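PDB 4RNL: possible galactose mutarotase, which probably interconverts the alpha and beta anomers of galactose or a related aldose. Local coordinates for residues 181-195 against 294-308. Numbering follows the deposited sequence.
Sequences NHTYLNLGGDGSGSA and TSGVPYGPAAGLALE. With GOL (glycerol), chain E.
D190 turns its carboxylate into segment 294-308, where OD2 takes two protein donors, Y299 OH at 2.6 Å on its anti side and S295 N, a longer bond at 3.3 Å, on its syn lone pair, and a water that also accepts from V297 N. OD1 lies implausibly close to S295 OG, so the geometry there is doubtful. A short acid suits this cluster of donors, and chi1 of 70° sets CG between the backbone N and carbonyl carbon, the carboxylate steeply inclined to the Y299 ring. With an alanine here, Y299 OH and S295 N would probably lose their common acceptor, leaving 294-299 less firmly tied to 190-191. Nearer the strands, N186 gives ND2 to A303 O, 2.8 Å away and close to the amide plane, while its OD1 receives G188 N in an Asx turn; A195 N donates to A302 O. Y184 lays a ring face against A306 CB, 4.1 Å from the centroid, a CH-pi contact that a small methyl permits, and its OH bonds to S76 O. L185 and L305 exchange two backbone bonds as an antiparallel hydrogen-bonded pair. At the far end, E308 OE2 lies over one face of the H182 ring, and O1 of a glycerol, probably from the crystallisation liquor, joins H182 NE2 to OE2, both 2.9 Å away. H113, R88 and D242 also hold it, consistent with the sugar pocket of the galactose mutarotase beta-sandwich, with H182 and E308 on neighbouring antiparallel strands.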
loop_
_atom_site.group_PDB
_atom_site.type_symbol
_atom_site.label_atom_id
_atom_site.label_comp_id
_atom_site.label_asym_id
_atom_site.label_seq_id
_atom_site.Cartn_x
_atom_site.Cartn_y
_atom_site.Cartn_z
ATOM N N ASN A 181 2.194 1.092 -0.494
ATOM C CA ASN A 181 0.941 1.598 -1.035
ATOM C C ASN A 181 -0.196 0.741 -0.509
ATOM O O ASN A 181 -0.122 -0.492 -0.530
ATOM C CB ASN A 181 0.939 1.618 -2.561
ATOM C CG ASN A 181 -0.331 2.242 -3.108
ATOM O OD1 ASN A 181 -1.351 1.570 -3.246
ATOM N ND2 ASN A 181 -0.294 3.549 -3.347
ATOM N N HIS A 182 -1.240 1.402 -0.026
ATOM C CA HIS A 182 -2.315 0.739 0.702
ATOM C C HIS A 182 -3.546 0.525 -0.191
ATOM O O HIS A 182 -4.679 0.597 0.275
ATOM C CB HIS A 182 -2.675 1.605 1.909
ATOM C CG HIS A 182 -3.293 0.855 3.048
ATOM N ND1 HIS A 182 -4.477 0.162 2.929
ATOM C CD2 HIS A 182 -2.911 0.727 4.342
ATOM C CE1 HIS A 182 -4.791 -0.378 4.094
ATOM N NE2 HIS A 182 -3.859 -0.046 4.971
ATOM N N THR A 183 -3.324 0.270 -1.477
ATOM C CA THR A 183 -4.424 -0.058 -2.390
ATOM C C THR A 183 -5.164 -1.321 -1.904
ATOM O O THR A 183 -4.531 -2.306 -1.515
ATOM C CB THR A 183 -3.889 -0.262 -3.834
ATOM O OG1 THR A 183 -3.590 1.017 -4.427
ATOM C CG2 THR A 183 -4.909 -0.975 -4.709
ATOM N N TYR A 184 -6.495 -1.277 -1.884
ATOM C CA TYR A 184 -7.297 -2.487 -1.711
ATOM C C TYR A 184 -7.909 -2.812 -3.068
ATOM O O TYR A 184 -8.418 -1.911 -3.768
ATOM C CB TYR A 184 -8.501 -2.276 -0.790
ATOM C CG TYR A 184 -8.309 -1.765 0.623
ATOM C CD1 TYR A 184 -7.831 -0.481 0.869
ATOM C CD2 TYR A 184 -8.708 -2.538 1.711
ATOM C CE1 TYR A 184 -7.714 0.001 2.165
ATOM C CE2 TYR A 184 -8.599 -2.066 3.003
ATOM C CZ TYR A 184 -8.107 -0.797 3.222
ATOM O OH TYR A 184 -8.008 -0.321 4.510
ATOM N N LEU A 185 -7.923 -4.094 -3.419
ATOM C CA LEU A 185 -8.461 -4.516 -4.704
ATOM C C LEU A 185 -9.606 -5.510 -4.550
ATOM O O LEU A 185 -9.602 -6.374 -3.669
ATOM C CB LEU A 185 -7.355 -5.136 -5.569
ATOM C CG LEU A 185 -6.264 -4.172 -6.033
ATOM C CD1 LEU A 185 -5.087 -4.947 -6.590
ATOM C CD2 LEU A 185 -6.831 -3.194 -7.066
ATOM N N ASN A 186 -10.610 -5.360 -5.403
ATOM C CA ASN A 186 -11.584 -6.419 -5.637
ATOM C C ASN A 186 -11.534 -6.695 -7.137
ATOM O O ASN A 186 -11.970 -5.864 -7.941
ATOM C CB ASN A 186 -12.995 -5.981 -5.204
ATOM C CG ASN A 186 -14.014 -7.114 -5.276
ATOM O OD1 ASN A 186 -14.015 -7.905 -6.226
ATOM N ND2 ASN A 186 -14.894 -7.190 -4.283
ATOM N N LEU A 187 -10.986 -7.849 -7.514
ATOM C CA LEU A 187 -10.741 -8.156 -8.928
ATOM C C LEU A 187 -12.037 -8.390 -9.704
ATOM O O LEU A 187 -12.031 -8.449 -10.934
ATOM C CB LEU A 187 -9.790 -9.359 -9.070
ATOM C CG LEU A 187 -8.411 -9.166 -8.436
ATOM C CD1 LEU A 187 -7.508 -10.380 -8.641
ATOM C CD2 LEU A 187 -7.750 -7.900 -9.008
ATOM N N GLY A 188 -13.153 -8.505 -8.982
ATOM C CA GLY A 188 -14.464 -8.625 -9.608
ATOM C C GLY A 188 -15.140 -7.272 -9.752
ATOM O O GLY A 188 -16.252 -7.168 -10.283
ATOM N N GLY A 189 -14.462 -6.229 -9.283
ATOM C CA GLY A 189 -15.011 -4.876 -9.282
ATOM C C GLY A 189 -15.295 -4.396 -7.868
ATOM O O GLY A 189 -15.768 -5.177 -7.038
ATOM N N ASP A 190 -15.028 -3.120 -7.583
ATOM C CA ASP A 190 -15.144 -2.621 -6.206
ATOM C C ASP A 190 -16.574 -2.663 -5.690
ATOM O O ASP A 190 -16.802 -2.660 -4.483
ATOM C CB ASP A 190 -14.584 -1.197 -6.070
ATOM C CG ASP A 190 -15.443 -0.167 -6.757
ATOM O OD1 ASP A 190 -15.577 -0.243 -8.001
ATOM O OD2 ASP A 190 -15.993 0.728 -6.065
ATOM N N GLY A 191 -17.542 -2.712 -6.595
ATOM C CA GLY A 191 -18.935 -2.765 -6.181
ATOM C C GLY A 191 -19.519 -4.165 -6.181
ATOM O O GLY A 191 -20.730 -4.330 -6.022
ATOM N N SER A 192 -18.676 -5.183 -6.346
ATOM C CA SER A 192 -19.192 -6.547 -6.560
ATOM C C SER A 192 -19.466 -7.331 -5.283
ATOM O O SER A 192 -19.842 -8.505 -5.340
ATOM C CB SER A 192 -18.248 -7.356 -7.458
ATOM O OG SER A 192 -16.987 -7.542 -6.824
ATOM N N GLY A 193 -19.277 -6.702 -4.131
ATOM C CA GLY A 193 -19.525 -7.383 -2.870
ATOM C C GLY A 193 -18.226 -7.860 -2.253
ATOM O O GLY A 193 -17.202 -7.185 -2.376
ATOM N N SER A 194 -18.259 -9.014 -1.586
ATOM C CA SER A 194 -17.072 -9.497 -0.872
ATOM C C SER A 194 -15.957 -9.964 -1.802
ATOM O O SER A 194 -16.212 -10.513 -2.878
ATOM C CB SER A 194 -17.442 -10.628 0.090
ATOM O OG SER A 194 -16.275 -11.139 0.727
ATOM N N ALA A 195 -14.715 -9.741 -1.379
ATOM C CA ALA A 195 -13.563 -10.282 -2.097
ATOM C C ALA A 195 -13.043 -11.562 -1.433
ATOM O O ALA A 195 -11.981 -12.064 -1.787
ATOM C CB ALA A 195 -12.456 -9.226 -2.180
ATOM N N THR A 294 -16.470 4.309 -5.389
ATOM C CA THR A 294 -16.511 4.945 -6.706
ATOM C C THR A 294 -17.553 4.342 -7.621
ATOM O O THR A 294 -18.155 5.044 -8.424
ATOM C CB THR A 294 -15.152 4.937 -7.423
ATOM O OG1 THR A 294 -14.964 3.695 -8.105
ATOM C CG2 THR A 294 -14.081 5.122 -6.438
ATOM N N SER A 295 -17.786 3.041 -7.499
ATOM C CA SER A 295 -18.801 2.412 -8.344
ATOM C C SER A 295 -20.221 2.570 -7.798
ATOM O O SER A 295 -21.157 1.956 -8.313
ATOM C CB SER A 295 -18.462 0.947 -8.630
ATOM O OG SER A 295 -17.250 0.863 -9.362
ATOM N N GLY A 296 -20.381 3.406 -6.774
ATOM C CA GLY A 296 -21.708 3.755 -6.271
ATOM C C GLY A 296 -22.346 2.756 -5.316
ATOM O O GLY A 296 -23.543 2.846 -5.015
ATOM N N VAL A 297 -21.544 1.816 -4.825
ATOM C CA VAL A 297 -22.018 0.767 -3.934
ATOM C C VAL A 297 -21.351 0.957 -2.580
ATOM O O VAL A 297 -20.147 1.181 -2.518
ATOM C CB VAL A 297 -21.644 -0.629 -4.490
ATOM C CG1 VAL A 297 -22.075 -1.721 -3.529
ATOM C CG2 VAL A 297 -22.272 -0.847 -5.860
ATOM N N PRO A 298 -22.133 0.896 -1.493
ATOM C CA PRO A 298 -21.528 0.977 -0.155
ATOM C C PRO A 298 -20.625 -0.214 0.140
ATOM O O PRO A 298 -20.971 -1.353 -0.196
ATOM C CB PRO A 298 -22.738 0.986 0.794
ATOM C CG PRO A 298 -23.903 0.503 -0.028
ATOM C CD PRO A 298 -23.607 0.906 -1.447
ATOM N N TYR A 299 -19.476 0.049 0.762
ATOM C CA TYR A 299 -18.482 -0.991 1.025
ATOM C C TYR A 299 -18.765 -1.713 2.344
ATOM O O TYR A 299 -18.776 -1.088 3.407
ATOM C CB TYR A 299 -17.080 -0.371 1.096
ATOM C CG TYR A 299 -16.517 0.138 -0.221
ATOM C CD1 TYR A 299 -16.830 -0.480 -1.426
ATOM C CD2 TYR A 299 -15.658 1.228 -0.247
ATOM C CE1 TYR A 299 -16.312 -0.018 -2.625
ATOM C CE2 TYR A 299 -15.132 1.701 -1.437
ATOM C CZ TYR A 299 -15.460 1.073 -2.620
ATOM O OH TYR A 299 -14.932 1.547 -3.801
ATOM N N GLY A 300 -18.984 -3.024 2.279
ATOM C CA GLY A 300 -19.116 -3.836 3.482
ATOM C C GLY A 300 -17.779 -4.462 3.847
ATOM O O GLY A 300 -16.788 -4.254 3.149
ATOM N N PRO A 301 -17.735 -5.227 4.954
ATOM C CA PRO A 301 -16.481 -5.890 5.333
ATOM C C PRO A 301 -15.985 -6.786 4.201
ATOM O O PRO A 301 -16.807 -7.417 3.525
ATOM C CB PRO A 301 -16.876 -6.723 6.564
ATOM C CG PRO A 301 -18.383 -6.855 6.481
ATOM C CD PRO A 301 -18.846 -5.566 5.857
ATOM N N ALA A 302 -14.675 -6.781 3.970
ATOM C CA ALA A 302 -14.035 -7.569 2.911
ATOM C C ALA A 302 -14.412 -7.135 1.489
ATOM O O ALA A 302 -14.307 -7.921 0.547
ATOM C CB ALA A 302 -14.281 -9.067 3.116
ATOM N N ALA A 303 -14.813 -5.878 1.328
ATOM C CA ALA A 303 -15.180 -5.368 -0.002
ATOM C C ALA A 303 -13.981 -5.400 -0.930
ATOM O O ALA A 303 -14.132 -5.510 -2.146
ATOM C CB ALA A 303 -15.735 -3.948 0.100
ATOM N N GLY A 304 -12.787 -5.311 -0.348
ATOM C CA GLY A 304 -11.540 -5.395 -1.094
ATOM C C GLY A 304 -10.428 -5.924 -0.205
ATOM O O GLY A 304 -10.606 -6.027 1.011
ATOM N N LEU A 305 -9.289 -6.268 -0.804
ATOM C CA LEU A 305 -8.169 -6.842 -0.061
ATOM C C LEU A 305 -6.964 -5.964 -0.263
ATOM O O LEU A 305 -6.640 -5.610 -1.398
ATOM C CB LEU A 305 -7.834 -8.236 -0.593
ATOM C CG LEU A 305 -9.029 -9.172 -0.729
ATOM C CD1 LEU A 305 -8.637 -10.438 -1.476
ATOM C CD2 LEU A 305 -9.577 -9.497 0.653
ATOM N N ALA A 306 -6.294 -5.605 0.827
ATOM C CA ALA A 306 -5.052 -4.850 0.703
ATOM C C ALA A 306 -3.870 -5.797 0.855
ATOM O O ALA A 306 -3.792 -6.557 1.824
ATOM C CB ALA A 306 -4.979 -3.730 1.746
ATOM N N LEU A 307 -2.959 -5.757 -0.116
ATOM C CA LEU A 307 -1.711 -6.508 -0.043
ATOM C C LEU A 307 -0.593 -5.483 -0.027
ATOM O O LEU A 307 -0.191 -4.986 -1.073
ATOM C CB LEU A 307 -1.562 -7.420 -1.262
ATOM C CG LEU A 307 -2.665 -8.463 -1.451
ATOM C CD1 LEU A 307 -2.560 -9.133 -2.818
ATOM C CD2 LEU A 307 -2.568 -9.495 -0.372
ATOM N N GLU A 308 -0.118 -5.141 1.163
ATOM C CA GLU A 308 0.846 -4.056 1.315
ATOM C C GLU A 308 2.241 -4.604 1.511
ATOM O O GLU A 308 2.539 -5.216 2.543
ATOM C CB GLU A 308 0.480 -3.188 2.522
ATOM C CG GLU A 308 -0.998 -2.857 2.605
ATOM C CD GLU A 308 -1.433 -2.552 4.021
ATOM O OE1 GLU A 308 -0.691 -1.838 4.718
ATOM O OE2 GLU A 308 -2.502 -3.042 4.441
HETATM C C1 GOL E . -3.382 -2.642 7.677
HETATM O O1 GOL E . -2.598 -1.690 7.002
HETATM C C2 GOL E . -3.442 -2.326 9.171
HETATM O O2 GOL E . -2.705 -3.297 9.909
HETATM C C3 GOL E . -4.913 -2.334 9.589
HETATM O O3 GOL E . -5.044 -2.345 10.995
HETATM O O HOH W 1 1.746 -2.427 -1.585
HETATM O O HOH W 2 -4.122 -5.197 -2.938
HETATM O O HOH W 3 -2.150 -3.434 -2.639
HETATM O O HOH W 4 -18.642 1.178 -4.952
#